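Local coordinates for protein Kinase A (Toxoplasma gondii, PDB 5J3U) that binds cyclic AMP in two cyclic nucleotide-binding domains and, as a regulatory chain, probably inhibits the kinase catalytic subunit until the nucleotide arrives, at residues S136-S140 and R152-A156; R130-D135 and A156-T161. All blocks are in the same frame, centred on the assembly; numbering follows the deposited sequence.

Contact 1: residues S136-S140 and R152-A156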
loop_
_atom_site.group_PDB
_atom_site.type_symbol
_atom_site.label_atom_id
_atom_site.label_comp_id
_atom_site.label_asym_id
_atom_site.label_seq_id
_atom_site.Cartn_x
_atom_site.Cartn_y
_atom_site.Cartn_z
ATOM N N SER A 136 16.016 -1.127 -2.484
ATOM C CA SER A 136 17.277 -1.144 -1.798
ATOM C C SER A 136 17.203 -1.760 -0.449
ATOM O O SER A 136 18.007 -2.663 -0.119
ATOM C CB SER A 136 17.824 0.257 -1.734
ATOM O OG SER A 136 19.042 0.224 -1.076
ATOM N N PHE A 137 16.167 -1.387 0.303
ATOM C CA PHE A 137 15.951 -1.872 1.661
ATOM C C PHE A 137 15.741 -3.364 1.616
ATOM O O PHE A 137 16.392 -4.077 2.352
ATOM C CB PHE A 137 14.776 -1.152 2.262
ATOM C CG PHE A 137 14.236 -1.763 3.523
ATOM C CD1 PHE A 137 15.025 -1.815 4.652
ATOM C CD2 PHE A 137 12.931 -2.229 3.561
ATOM C CE1 PHE A 137 14.523 -2.363 5.845
ATOM C CE2 PHE A 137 12.411 -2.758 4.735
ATOM C CZ PHE A 137 13.219 -2.828 5.864
ATOM N N LEU A 138 14.867 -3.825 0.763
ATOM C CA LEU A 138 14.484 -5.274 0.767
ATOM C C LEU A 138 15.661 -6.143 0.382
ATOM O O LEU A 138 15.760 -7.313 0.731
ATOM C CB LEU A 138 13.318 -5.551 -0.184
ATOM C CG LEU A 138 11.959 -4.950 0.147
ATOM C CD1 LEU A 138 10.906 -5.455 -0.800
ATOM C CD2 LEU A 138 11.540 -5.274 1.588
ATOM N N LYS A 139 16.588 -5.571 -0.373
ATOM C CA LYS A 139 17.740 -6.344 -0.744
ATOM C C LYS A 139 18.595 -6.655 0.444
ATOM O O LYS A 139 19.405 -7.565 0.375
ATOM C CB LYS A 139 18.514 -5.602 -1.870
ATOM C CG LYS A 139 19.388 -6.481 -2.684
ATOM C CD LYS A 139 20.353 -5.654 -3.520
ATOM C CE LYS A 139 20.877 -6.483 -4.692
ATOM N NZ LYS A 139 20.972 -7.963 -4.464
ATOM N N SER A 140 18.439 -5.940 1.550
ATOM C CA SER A 140 19.129 -6.268 2.769
ATOM C C SER A 140 18.244 -6.859 3.849
ATOM O O SER A 140 18.611 -6.866 5.000
ATOM C CB SER A 140 19.876 -5.016 3.268
ATOM O OG SER A 140 20.631 -4.540 2.185
ATOM N N ARG A 152 11.207 -9.433 -5.677
ATOM C CA ARG A 152 11.437 -8.450 -4.632
ATOM C C ARG A 152 10.855 -7.091 -5.028
ATOM O O ARG A 152 10.256 -6.383 -4.198
ATOM C CB ARG A 152 12.928 -8.369 -4.287
ATOM C CG ARG A 152 13.242 -8.594 -2.837
ATOM C CD ARG A 152 14.706 -8.360 -2.495
ATOM N NE ARG A 152 15.616 -9.268 -3.196
ATOM C CZ ARG A 152 16.310 -9.003 -4.295
ATOM N NH1 ARG A 152 16.262 -7.815 -4.874
ATOM N NH2 ARG A 152 17.066 -9.961 -4.824
ATOM N N GLY A 153 11.030 -6.709 -6.291
ATOM C CA GLY A 153 10.463 -5.460 -6.798
ATOM C C GLY A 153 8.953 -5.410 -6.689
ATOM O O GLY A 153 8.378 -4.345 -6.377
ATOM N N LYS A 154 8.297 -6.548 -6.896
ATOM C CA LYS A 154 6.842 -6.590 -6.723
ATOM C C LYS A 154 6.389 -6.370 -5.286
ATOM O O LYS A 154 5.419 -5.681 -5.042
ATOM C CB LYS A 154 6.246 -7.878 -7.290
ATOM C CG LYS A 154 6.336 -7.915 -8.802
ATOM C CD LYS A 154 5.278 -7.031 -9.446
ATOM C CE LYS A 154 5.788 -6.173 -10.607
ATOM N NZ LYS A 154 4.809 -5.990 -11.727
ATOM N N VAL A 155 7.137 -6.930 -4.343
ATOM C CA VAL A 155 6.888 -6.717 -2.905
ATOM C C VAL A 155 7.101 -5.228 -2.604
ATOM O O VAL A 155 6.244 -4.577 -2.000
ATOM C CB VAL A 155 7.839 -7.612 -2.032
ATOM C CG1 VAL A 155 7.668 -7.316 -0.562
ATOM C CG2 VAL A 155 7.622 -9.100 -2.259
ATOM N N ALA A 156 8.220 -4.667 -3.080
ATOM C CA ALA A 156 8.546 -3.244 -2.876
ATOM C C ALA A 156 7.404 -2.319 -3.348
ATOM O O ALA A 156 7.076 -1.334 -2.665
ATOM C CB ALA A 156 9.890 -2.871 -3.561
#
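L138 lays its CD1 methyl on V155 and A156, the apolar part of the contact. The leucine reaches from helix 116-138 with CG beside its own backbone N (chi1 -66°) and CD1 extended (chi2 -173°), which carries that methyl to the backbone of 152-156. There L138 CD1 lies 3.7 Å from V155 CG1 and 3.9 Å from A156 CB, and it also touches A156 N at 3.6 Å, an amide already bonded to the carbonyl of R152 within the helix. A branched leucine suits this place because one methyl can rest on a valine and an alanine at once.

The second group of contacts is made by the aliphatic part of R152, packed against the partner segment: its CD is 3.6 Å from L138 O and 3.9 Å from L138 CB. The chain then bends at chi3 (-62°), and K139 CG lies 4.0 Å from NH1, over one face of the guanidinium near its rim. The two long side chains cross obliquely at the exposed border, where K139 NZ and R152 NH2 come within 4.4 Å, perhaps a mildly unfavourable pairing of like charges; NH2 also makes a weak hydrogen bond to M147 O.

L144 touches both L138 and R152, while I182 of strand 179-183 packs on L138. The contact thus joins the C-terminal part of helix 116-138 to helix 149-157, beside the second domain's sheet.

Contact 2: residues R130-D135 and A156-T161; sequences RRSMYD and ADALRT
Both faces of the Y134 ring are occupied: CB of L159 sits over the centre of one, 3.8 Å from the centroid in a CH-pi contact, and NH1 of R130 lies above the other, toward the rim. With CG beside the backbone N (chi1 -79°), the ring points toward L159 and T161 of strand 159-165, and T161 OG1 lies at its edge, 2.6 Å from Y134 OH. Tyrosine suits the place because its flat ring fits between leucine and arginine while its hydroxyl meets a polar strand residue. T161 OG1 is also hydrogen-bonded to E184, which forms a salt bridge with R130 as well.

The R131 guanidinium has A156 CB over one face and the D157 carboxylate at its edge, the two planes 44° apart. This salt bridge pairs R131 NE with D157 OD1, but the modelled separation is implausibly short and the position of OD1 is doubtful. Closer to the backbone, Y134 CB meets A156 CB at 3.8 Å; the small alanine lets the helices approach closely.

Helix 130-135 lies nearly at right angles (102°) to strand 159-161 and packs beside the end of helix 149-157, while L159 also touches strand 232-239.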
loop_
_atom_site.group_PDB
_atom_site.type_symbol
_atom_site.label_atom_id
_atom_site.label_comp_id
_atom_site.label_asym_id
_atom_site.label_seq_id
_atom_site.Cartn_x
_atom_site.Cartn_y
_atom_site.Cartn_z
ATOM N N ARG A 130 10.838 6.704 -3.465
ATOM C CA ARG A 130 10.399 5.808 -2.414
ATOM C C ARG A 130 10.495 4.345 -2.860
ATOM O O ARG A 130 10.952 3.492 -2.113
ATOM C CB ARG A 130 8.987 6.142 -1.943
ATOM C CG ARG A 130 8.623 5.433 -0.648
ATOM C CD ARG A 130 9.560 6.029 0.400
ATOM N NE ARG A 130 9.540 5.488 1.738
ATOM C CZ ARG A 130 10.316 4.500 2.208
ATOM N NH1 ARG A 130 11.121 3.792 1.416
ATOM N NH2 ARG A 130 10.228 4.195 3.488
ATOM N N ARG A 131 10.035 4.077 -4.077
ATOM C CA ARG A 131 10.045 2.714 -4.650
ATOM C C ARG A 131 11.466 2.177 -4.717
ATOM O O ARG A 131 11.732 1.032 -4.310
ATOM C CB ARG A 131 9.316 2.674 -6.025
ATOM C CG ARG A 131 9.524 1.446 -6.909
ATOM C CD ARG A 131 9.352 0.100 -6.203
ATOM N NE ARG A 131 9.445 -1.037 -7.133
ATOM C CZ ARG A 131 10.573 -1.573 -7.587
ATOM N NH1 ARG A 131 10.493 -2.622 -8.405
ATOM N NH2 ARG A 131 11.771 -1.068 -7.262
ATOM N N SER A 132 12.389 3.030 -5.202
ATOM C CA SER A 132 13.778 2.648 -5.301
ATOM C C SER A 132 14.377 2.367 -3.911
ATOM O O SER A 132 15.093 1.393 -3.714
ATOM C CB SER A 132 14.559 3.718 -6.064
ATOM O OG SER A 132 15.885 3.284 -6.192
ATOM N N MET A 133 14.022 3.194 -2.938
ATOM C CA MET A 133 14.508 3.021 -1.567
ATOM C C MET A 133 13.937 1.730 -0.968
ATOM O O MET A 133 14.676 1.017 -0.272
ATOM C CB MET A 133 14.166 4.233 -0.706
ATOM C CG MET A 133 14.906 5.486 -1.152
ATOM S SD MET A 133 16.681 5.441 -0.802
ATOM C CE MET A 133 16.692 5.728 0.960
ATOM N N TYR A 134 12.680 1.409 -1.297
ATOM C CA TYR A 134 12.107 0.114 -0.838
ATOM C C TYR A 134 12.872 -1.044 -1.477
ATOM O O TYR A 134 13.232 -2.012 -0.793
ATOM C CB TYR A 134 10.635 -0.051 -1.160
ATOM C CG TYR A 134 9.662 0.662 -0.260
ATOM C CD1 TYR A 134 9.771 0.614 1.135
ATOM C CD2 TYR A 134 8.549 1.323 -0.833
ATOM C CE1 TYR A 134 8.828 1.244 1.951
ATOM C CE2 TYR A 134 7.582 1.937 -0.038
ATOM C CZ TYR A 134 7.716 1.898 1.337
ATOM O OH TYR A 134 6.748 2.521 2.082
ATOM N N ASP A 135 13.168 -0.934 -2.768
ATOM C CA ASP A 135 13.936 -1.977 -3.402
ATOM C C ASP A 135 15.316 -2.224 -2.781
ATOM O O ASP A 135 15.712 -3.355 -2.572
ATOM C CB ASP A 135 14.074 -1.705 -4.860
ATOM C CG ASP A 135 14.458 -2.951 -5.625
ATOM O OD1 ASP A 135 13.823 -4.046 -5.412
ATOM O OD2 ASP A 135 15.372 -2.794 -6.440
ATOM N N ALA A 156 8.220 -4.667 -3.080
ATOM C CA ALA A 156 8.546 -3.244 -2.876
ATOM C C ALA A 156 7.404 -2.319 -3.348
ATOM O O ALA A 156 7.076 -1.334 -2.665
ATOM C CB ALA A 156 9.890 -2.871 -3.561
ATOM N N ASP A 157 6.806 -2.663 -4.482
ATOM C CA ASP A 157 5.659 -1.953 -5.069
ATOM C C ASP A 157 4.377 -2.028 -4.246
ATOM O O ASP A 157 3.506 -1.220 -4.430
ATOM C CB ASP A 157 5.324 -2.532 -6.448
ATOM C CG ASP A 157 6.325 -2.124 -7.534
ATOM O OD1 ASP A 157 7.142 -1.211 -7.302
ATOM O OD2 ASP A 157 6.333 -2.772 -8.612
ATOM N N ALA A 158 4.263 -2.988 -3.331
ATOM C CA ALA A 158 3.104 -3.152 -2.430
ATOM C C ALA A 158 3.334 -2.697 -0.951
ATOM O O ALA A 158 2.490 -2.993 -0.045
ATOM C CB ALA A 158 2.714 -4.606 -2.435
ATOM N N LEU A 159 4.454 -2.056 -0.672
ATOM C CA LEU A 159 4.758 -1.572 0.686
ATOM C C LEU A 159 4.238 -0.173 0.976
ATOM O O LEU A 159 4.226 0.682 0.077
ATOM C CB LEU A 159 6.260 -1.569 0.916
ATOM C CG LEU A 159 6.931 -2.926 0.928
ATOM C CD1 LEU A 159 8.400 -2.825 1.187
ATOM C CD2 LEU A 159 6.322 -3.863 1.968
ATOM N N ARG A 160 3.798 0.034 2.217
ATOM C CA ARG A 160 3.512 1.356 2.793
ATOM C C ARG A 160 4.386 1.549 4.007
ATOM O O ARG A 160 5.003 0.580 4.444
ATOM C CB ARG A 160 2.046 1.494 3.168
ATOM C CG ARG A 160 1.112 1.339 1.992
ATOM C CD ARG A 160 -0.312 1.263 2.511
ATOM N NE ARG A 160 -1.316 1.152 1.480
ATOM C CZ ARG A 160 -1.730 0.025 0.898
ATOM N NH1 ARG A 160 -1.188 -1.171 1.177
ATOM N NH2 ARG A 160 -2.682 0.111 -0.037
ATOM N N THR A 161 4.589 2.785 4.428
ATOM C CA THR A 161 5.437 3.086 5.604
ATOM C C THR A 161 4.589 3.688 6.673
ATOM O O THR A 161 3.730 4.521 6.375
ATOM C CB THR A 161 6.602 4.015 5.248
ATOM O OG1 THR A 161 7.497 3.268 4.404
ATOM C CG2 THR A 161 7.356 4.479 6.452
#

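Contacts 1 and 2 lie one after the other along helix 116-138, their centres about 7 Å apart, and A156 belongs to both. They also touch directly: L138 CD2 lies 4.0 Å from L159 CD1, so the two leucines meet, R131 NH1 lies 3.3 Å from G153 CA, and D135 OD1 approaches G153 CA to 3.9 Å. Together they join helix 116-138 to helix 149-157 and strand 159-165. Neither forms the nucleotide pocket, although the side chain of D157 is about 12 Å from a bound cyclic AMP. The pair is plain packing between the two nucleotide-binding halves, outside either nucleotide pocket.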